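Local coordinates for Ice-binding protein (Flavobacteriaceae bacterium, PDB 5UYT) that probably binds to ice crystals and restrains their growth, as an antifreeze protein built on right-handed beta-helices, at residues A101-S115 against L127-A141. Sequence-based numbering, arbitrary orientation.
Sequences ASLSGTLTLDGGGNS and LSSAANTQVLLTNGA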
ATOM      1  N   ALA A 101      13.251  23.455 -19.732  1.00 36.05           N
ATOM      2  CA  ALA A 101      12.492  24.173 -18.710  1.00 35.96           C
ATOM      3  C   ALA A 101      13.059  23.921 -17.298  1.00 35.02           C
ATOM      4  O   ALA A 101      13.748  22.937 -17.046  1.00 34.87           O
ATOM      5  CB  ALA A 101      11.019  23.777 -18.772  1.00 34.57           C
ATOM      6  N   SER A 102      12.784  24.839 -16.385  1.00 35.52           N
ATOM      7  CA  SER A 102      13.193  24.634 -15.006  1.00 34.18           C
ATOM      8  C   SER A 102      12.102  25.071 -14.048  1.00 33.00           C
ATOM      9  O   SER A 102      11.576  26.203 -14.117  1.00 32.99           O
ATOM     10  CB  SER A 102      14.513  25.332 -14.690  1.00 36.48           C
ATOM     11  OG  SER A 102      14.394  26.724 -14.902  1.00 38.39           O
ATOM     12  N   LEU A 103      11.772  24.154 -13.154  1.00 29.68           N
ATOM     13  CA  LEU A 103      10.766  24.413 -12.123  1.00 29.01           C
ATOM     14  C   LEU A 103      11.437  24.973 -10.886  1.00 29.26           C
ATOM     15  O   LEU A 103      12.570  24.578 -10.524  1.00 28.88           O
ATOM     16  CB  LEU A 103      10.007  23.109 -11.760  1.00 27.73           C
ATOM     17  CG  LEU A 103       9.052  22.538 -12.821  1.00 28.04           C
ATOM     18  CD1 LEU A 103       8.775  21.077 -12.506  1.00 26.76           C
ATOM     19  CD2 LEU A 103       7.735  23.306 -12.838  1.00 27.93           C
ATOM     20  N   SER A 104      10.753  25.906 -10.246  1.00 29.12           N
ATOM     21  CA  SER A 104      11.303  26.560  -9.092  1.00 30.48           C
ATOM     22  C   SER A 104      10.134  27.037  -8.242  1.00 29.38           C
ATOM     23  O   SER A 104       9.095  27.382  -8.778  1.00 29.86           O
ATOM     24  CB  SER A 104      12.160  27.738  -9.582  1.00 32.29           C
ATOM     25  OG  SER A 104      12.637  28.485  -8.508  1.00 36.12           O
ATOM     26  N   GLY A 105      10.296  27.052  -6.925  1.00 28.91           N
ATOM     27  CA  GLY A 105       9.292  27.625  -6.038  1.00 28.26           C
ATOM     28  C   GLY A 105       8.013  26.823  -6.172  1.00 27.73           C
ATOM     29  O   GLY A 105       8.062  25.598  -6.338  1.00 26.44           O
ATOM     30  N   THR A 106       6.866  27.502  -6.135  1.00 28.13           N
ATOM     31  CA  THR A 106       5.577  26.840  -6.201  0.50 27.73           C
ATOM     32  C   THR A 106       4.924  27.011  -7.589  1.00 28.14           C
ATOM     33  O   THR A 106       4.975  28.104  -8.168  1.00 28.78           O
ATOM     34  CB  THR A 106       4.675  27.390  -5.074  0.50 28.26           C
ATOM     35  OG1 THR A 106       5.387  27.334  -3.819  0.50 28.32           O
ATOM     36  CG2 THR A 106       3.423  26.592  -4.965  0.50 27.43           C
ATOM     37  N   LEU A 107       4.325  25.943  -8.112  1.00 27.29           N
ATOM     38  CA  LEU A 107       3.507  26.021  -9.312  1.00 27.42           C
ATOM     39  C   LEU A 107       2.148  25.457  -8.942  1.00 27.20           C
ATOM     40  O   LEU A 107       2.076  24.328  -8.457  1.00 26.99           O
ATOM     41  CB  LEU A 107       4.099  25.188 -10.466  1.00 27.46           C
ATOM     42  CG  LEU A 107       3.263  25.225 -11.756  1.00 28.76           C
ATOM     43  CD1 LEU A 107       3.219  26.630 -12.350  1.00 29.84           C
ATOM     44  CD2 LEU A 107       3.774  24.231 -12.791  1.00 29.02           C
ATOM     45  N   THR A 108       1.079  26.212  -9.172  1.00 27.33           N
ATOM     46  CA  THR A 108      -0.278  25.743  -8.846  1.00 26.71           C
ATOM     47  C   THR A 108      -1.064  25.435 -10.117  1.00 27.16           C
ATOM     48  O   THR A 108      -1.117  26.250 -11.041  1.00 28.19           O
ATOM     49  CB  THR A 108      -1.040  26.751  -7.940  1.00 27.03           C
ATOM     50  OG1 THR A 108      -0.301  26.932  -6.730  1.00 27.14           O
ATOM     51  CG2 THR A 108      -2.451  26.267  -7.595  1.00 26.90           C
ATOM     52  N   LEU A 109      -1.668  24.246 -10.164  1.00 26.72           N
ATOM     53  CA  LEU A 109      -2.538  23.879 -11.279  1.00 27.23           C
ATOM     54  C   LEU A 109      -3.978  23.906 -10.771  1.00 27.79           C
ATOM     55  O   LEU A 109      -4.364  23.134  -9.867  1.00 26.74           O
ATOM     56  CB  LEU A 109      -2.146  22.503 -11.859  1.00 26.78           C
ATOM     57  CG  LEU A 109      -0.651  22.305 -12.130  1.00 26.22           C
ATOM     58  CD1 LEU A 109      -0.380  20.938 -12.738  1.00 26.24           C
ATOM     59  CD2 LEU A 109      -0.076  23.417 -13.023  1.00 27.39           C
ATOM     60  N   ASP A 110      -4.753  24.811 -11.357  1.00 28.91           N
ATOM     61  CA  ASP A 110      -6.081  25.181 -10.868  1.00 29.96           C
ATOM     62  C   ASP A 110      -7.113  24.624 -11.836  1.00 30.16           C
ATOM     63  O   ASP A 110      -7.131  24.965 -13.036  1.00 30.43           O
ATOM     64  CB  ASP A 110      -6.124  26.714 -10.761  1.00 31.47           C
ATOM     65  CG  ASP A 110      -7.529  27.294 -10.573  1.00 33.47           C
ATOM     66  OD1 ASP A 110      -8.548  26.582 -10.442  1.00 33.21           O
ATOM     67  OD2 ASP A 110      -7.603  28.547 -10.633  1.00 35.55           O
ATOM     68  N   GLY A 111      -7.955  23.740 -11.321  1.00 29.37           N
ATOM     69  CA  GLY A 111      -8.878  22.991 -12.162  1.00 30.25           C
ATOM     70  C   GLY A 111     -10.118  23.769 -12.577  1.00 31.80           C
ATOM     71  O   GLY A 111     -10.960  23.243 -13.302  1.00 32.41           O
ATOM     72  N   GLY A 112     -10.240  25.009 -12.103  1.00 32.03           N
ATOM     73  CA  GLY A 112     -11.386  25.854 -12.441  1.00 33.70           C
ATOM     74  C   GLY A 112     -12.733  25.281 -12.025  1.00 33.92           C
ATOM     75  O   GLY A 112     -13.775  25.655 -12.576  1.00 35.00           O
ATOM     76  N   GLY A 113     -12.718  24.369 -11.056  1.00 33.09           N
ATOM     77  CA  GLY A 113     -13.929  23.710 -10.590  1.00 33.91           C
ATOM     78  C   GLY A 113     -14.380  22.567 -11.471  1.00 34.28           C
ATOM     79  O   GLY A 113     -15.513  22.093 -11.348  1.00 34.96           O
ATOM     80  N   ASN A 114     -13.491  22.115 -12.357  1.00 34.14           N
ATOM     81  CA  ASN A 114     -13.816  21.067 -13.331  1.00 34.51           C
ATOM     82  C   ASN A 114     -12.756  19.987 -13.232  1.00 32.93           C
ATOM     83  O   ASN A 114     -11.614  20.192 -13.666  1.00 31.82           O
ATOM     84  CB  ASN A 114     -13.882  21.655 -14.766  1.00 36.87           C
ATOM     85  CG  ASN A 114     -14.215  20.608 -15.826  1.00 38.20           C
ATOM     86  OD1 ASN A 114     -14.339  19.416 -15.542  1.00 37.59           O
ATOM     87  ND2 ASN A 114     -14.356  21.058 -17.062  1.00 40.86           N
ATOM     88  N   SER A 115     -13.127  18.852 -12.653  1.00 32.10           N
ATOM     89  CA  SER A 115     -12.159  17.772 -12.420  1.00 31.14           C
ATOM     90  C   SER A 115     -11.658  17.146 -13.721  1.00 31.30           C
ATOM     91  O   SER A 115     -10.653  16.418 -13.714  1.00 30.76           O
ATOM     92  CB  SER A 115     -12.722  16.697 -11.472  1.00 30.76           C
ATOM     93  OG  SER A 115     -13.902  16.153 -11.998  1.00 31.79           O
ATOM     94  N   LEU A 127      14.012  18.908 -18.462  1.00 32.02           N
ATOM     95  CA  LEU A 127      13.227  19.506 -17.389  1.00 31.87           C
ATOM     96  C   LEU A 127      13.943  19.260 -16.061  1.00 31.53           C
ATOM     97  O   LEU A 127      14.222  18.123 -15.725  1.00 31.73           O
ATOM     98  CB  LEU A 127      11.815  18.932 -17.372  1.00 30.88           C
ATOM     99  CG  LEU A 127      10.897  19.337 -16.212  1.00 29.90           C
ATOM    100  CD1 LEU A 127      10.489  20.810 -16.299  1.00 30.47           C
ATOM    101  CD2 LEU A 127       9.673  18.425 -16.181  1.00 29.50           C
ATOM    102  N   SER A 128      14.263  20.334 -15.344  1.00 31.93           N
ATOM    103  CA  SER A 128      14.953  20.260 -14.055  1.00 33.07           C
ATOM    104  C   SER A 128      14.122  20.999 -13.043  1.00 31.58           C
ATOM    105  O   SER A 128      13.351  21.886 -13.415  1.00 33.10           O
ATOM    106  CB  SER A 128      16.309  20.955 -14.133  1.00 35.51           C
ATOM    107  OG  SER A 128      17.203  20.145 -14.854  1.00 41.15           O
ATOM    108  N   SER A 129      14.249  20.642 -11.773  1.00 29.91           N
ATOM    109  CA  SER A 129      13.668  21.482 -10.721  1.00 28.43           C
ATOM    110  C   SER A 129      14.770  21.887  -9.745  1.00 28.74           C
ATOM    111  O   SER A 129      15.813  21.207  -9.653  1.00 28.42           O
ATOM    112  CB  SER A 129      12.561  20.735  -9.964  1.00 27.28           C
ATOM    113  OG  SER A 129      13.099  19.616  -9.246  1.00 26.97           O
ATOM    114  N   ALA A 130      14.525  22.987  -9.037  1.00 27.80           N
ATOM    115  CA  ALA A 130      15.350  23.418  -7.910  1.00 28.04           C
ATOM    116  C   ALA A 130      14.917  22.671  -6.655  1.00 26.98           C
ATOM    117  O   ALA A 130      13.776  22.190  -6.588  1.00 26.42           O
ATOM    118  CB  ALA A 130      15.201  24.926  -7.713  1.00 28.78           C
ATOM    119  N   ALA A 131      15.805  22.556  -5.669  1.00 26.98           N
ATOM    120  CA  ALA A 131      15.441  21.878  -4.415  1.00 26.86           C
ATOM    121  C   ALA A 131      14.198  22.540  -3.846  1.00 26.66           C
ATOM    122  O   ALA A 131      14.054  23.781  -3.921  1.00 26.82           O
ATOM    123  CB  ALA A 131      16.596  21.932  -3.420  1.00 27.75           C
ATOM    124  N   ASN A 132      13.286  21.708  -3.330  1.00 26.15           N
ATOM    125  CA  ASN A 132      12.086  22.154  -2.570  1.00 26.36           C
ATOM    126  C   ASN A 132      11.003  22.753  -3.435  1.00 26.19           C
ATOM    127  O   ASN A 132      10.059  23.338  -2.907  1.00 26.48           O
ATOM    128  CB  ASN A 132      12.455  23.156  -1.468  1.00 27.92           C
ATOM    129  CG  ASN A 132      13.598  22.679  -0.603  1.00 28.64           C
ATOM    130  OD1 ASN A 132      13.552  21.587  -0.056  1.00 28.47           O
ATOM    131  ND2 ASN A 132      14.649  23.487  -0.507  1.00 29.27           N
ATOM    132  N   THR A 133      11.119  22.595  -4.756  1.00 25.59           N
ATOM    133  CA  THR A 133      10.053  22.956  -5.682  1.00 25.97           C
ATOM    134  C   THR A 133       8.777  22.219  -5.313  1.00 25.75           C
ATOM    135  O   THR A 133       8.832  21.034  -4.969  1.00 24.68           O
ATOM    136  CB  THR A 133      10.437  22.529  -7.105  1.00 26.30           C
ATOM    137  OG1 THR A 133      11.596  23.273  -7.511  1.00 26.39           O
ATOM    138  CG2 THR A 133       9.278  22.759  -8.111  1.00 26.59           C
ATOM    139  N   GLN A 134       7.629  22.884  -5.434  1.00 26.28           N
ATOM    140  CA  GLN A 134       6.341  22.196  -5.191  1.00 26.66           C
ATOM    141  C   GLN A 134       5.305  22.467  -6.268  1.00 26.37           C
ATOM    142  O   GLN A 134       4.935  23.621  -6.510  1.00 26.94           O
ATOM    143  CB  GLN A 134       5.793  22.586  -3.837  1.00 28.73           C
ATOM    144  CG  GLN A 134       6.670  22.077  -2.709  1.00 31.46           C
ATOM    145  CD  GLN A 134       5.981  22.155  -1.371  1.00 34.71           C
ATOM    146  OE1 GLN A 134       6.637  22.212  -0.341  1.00 38.74           O
ATOM    147  NE2 GLN A 134       4.656  22.139  -1.376  1.00 36.54           N
ATOM    148  N   VAL A 135       4.822  21.398  -6.882  1.00 25.31           N
ATOM    149  CA  VAL A 135       3.691  21.481  -7.789  1.00 25.76           C
ATOM    150  C   VAL A 135       2.429  21.142  -6.994  1.00 26.11           C
ATOM    151  O   VAL A 135       2.359  20.091  -6.372  1.00 24.74           O
ATOM    152  CB  VAL A 135       3.884  20.552  -9.001  1.00 25.95           C
ATOM    153  CG1 VAL A 135       2.646  20.560  -9.905  1.00 26.38           C
ATOM    154  CG2 VAL A 135       5.100  21.033  -9.782  1.00 26.50           C
ATOM    155  N   LEU A 136       1.471  22.065  -6.996  1.00 26.89           N
ATOM    156  CA  LEU A 136       0.272  21.956  -6.165  1.00 26.94           C
ATOM    157  C   LEU A 136      -0.963  21.868  -7.054  1.00 27.28           C
ATOM    158  O   LEU A 136      -0.990  22.448  -8.156  1.00 27.37           O
ATOM    159  CB  LEU A 136       0.143  23.181  -5.246  1.00 28.17           C
ATOM    160  CG  LEU A 136       1.369  23.612  -4.434  1.00 29.23           C
ATOM    161  CD1 LEU A 136       1.133  24.943  -3.733  1.00 29.50           C
ATOM    162  CD2 LEU A 136       1.759  22.551  -3.413  1.00 27.69           C
ATOM    163  N   LEU A 137      -1.967  21.111  -6.590  1.00 26.81           N
ATOM    164  CA  LEU A 137      -3.237  21.014  -7.295  1.00 27.52           C
ATOM    165  C   LEU A 137      -4.349  21.694  -6.498  1.00 28.01           C
ATOM    166  O   LEU A 137      -4.429  21.565  -5.265  1.00 27.71           O
ATOM    167  CB  LEU A 137      -3.624  19.549  -7.574  1.00 27.73           C
ATOM    168  CG  LEU A 137      -2.559  18.667  -8.232  1.00 28.06           C
ATOM    169  CD1 LEU A 137      -3.039  17.213  -8.281  1.00 29.20           C
ATOM    170  CD2 LEU A 137      -2.148  19.198  -9.614  1.00 29.01           C
ATOM    171  N   THR A 138      -5.215  22.425  -7.196  1.00 28.45           N
ATOM    172  CA  THR A 138      -6.352  23.047  -6.512  1.00 29.92           C
ATOM    173  C   THR A 138      -7.621  23.022  -7.347  1.00 30.41           C
ATOM    174  O   THR A 138      -7.582  22.858  -8.579  1.00 29.77           O
ATOM    175  CB  THR A 138      -6.104  24.529  -6.160  1.00 31.58           C
ATOM    176  OG1 THR A 138      -5.891  25.281  -7.369  1.00 32.70           O
ATOM    177  CG2 THR A 138      -4.918  24.684  -5.284  1.00 32.05           C
ATOM    178  N   ASN A 139      -8.746  23.190  -6.650  1.00 31.40           N
ATOM    179  CA  ASN A 139      -9.978  23.587  -7.303  1.00 32.53           C
ATOM    180  C   ASN A 139     -10.353  22.561  -8.369  1.00 32.38           C
ATOM    181  O   ASN A 139     -10.717  22.899  -9.499  1.00 32.45           O
ATOM    182  CB  ASN A 139      -9.794  25.012  -7.879  1.00 33.61           C
ATOM    183  CG  ASN A 139     -11.110  25.685  -8.213  1.00 35.72           C
ATOM    184  OD1 ASN A 139     -12.151  25.391  -7.607  1.00 35.80           O
ATOM    185  ND2 ASN A 139     -11.071  26.606  -9.178  1.00 36.79           N
ATOM    186  N   GLY A 140     -10.243  21.292  -7.995  1.00 31.14           N
ATOM    187  CA  GLY A 140     -10.682  20.215  -8.858  1.00 32.20           C
ATOM    188  C   GLY A 140      -9.612  19.519  -9.679  1.00 31.12           C
ATOM    189  O   GLY A 140      -9.854  18.391 -10.121  1.00 32.35           O
ATOM    190  N   ALA A 141      -8.442  20.154  -9.881  1.00 30.24           N
ATOM    191  CA  ALA A 141      -7.344  19.545 -10.676  1.00 29.39           C
ATOM    192  C   ALA A 141      -6.905  18.198 -10.090  1.00 29.04           C
ATOM    193  O   ALA A 141      -6.671  18.103  -8.884  1.00 28.45           O
ATOM    194  CB  ALA A 141      -6.135  20.485 -10.761  1.00 29.17           C
TER
HETATM  195  O   HOH W   1      12.493  25.892  -5.108  1.00 31.81           O
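The carboxylate of D110 and the side-chain amide of N139 run alongside each other in the same direction, their planes turned 44° apart. N139 ND2 donates to D110 OD1 at 2.8 Å, meeting it on the syn side, while the carboxylate oxygen sits almost in the amide plane. The same OD1 is approached from above the carboxylate plane by the backbone N of G112, closing an Asx turn. A chi1 of 167° sets CG of D110 opposite the backbone N and carries the carboxylate forward over the turn that follows; two donors grip one oxygen, which should hold the carboxylate against rotation. At the carboxylate's root, T138 OG1 lies 3.7 Å from D110 CB. The backbone bond from G113 N to N139 O joins the type I' turns G111–N114 and T138–A141 directly, and the D110–N139 bond adds a link from the residue just before the first turn.

This is the coil-on-coil stacking of a right-handed beta-helix, in two parallel ladders. Strand 106-110 pairs with 134-138 through bonds such as L109 N to L136 O (2.8 Å, 171° at the hydrogen); strand 101-104 pairs likewise with 127-129. Between the ladders the later coil carries two extra residues, accommodated by the type II turn A130–T133, where T133 OG1 donates to A130 O at 2.6 Å; a water bridges G105 N and A131 O. T133 CG2 packs 3.7 Å from L103 CB. On the inward face, the L109 and L137 side chains cross at a slant, CD1 to CD2 4.0 Å, and L103 CG rests against L127 CD1.

Strand 88-90 lies beside 106-110, 83-85 beside 101-104, and 154-156 follows 127-129. Across the interior, L103 and L107 rest on W148 of strand 146-150, while L109 and A141 touch F119 of strand 119-123.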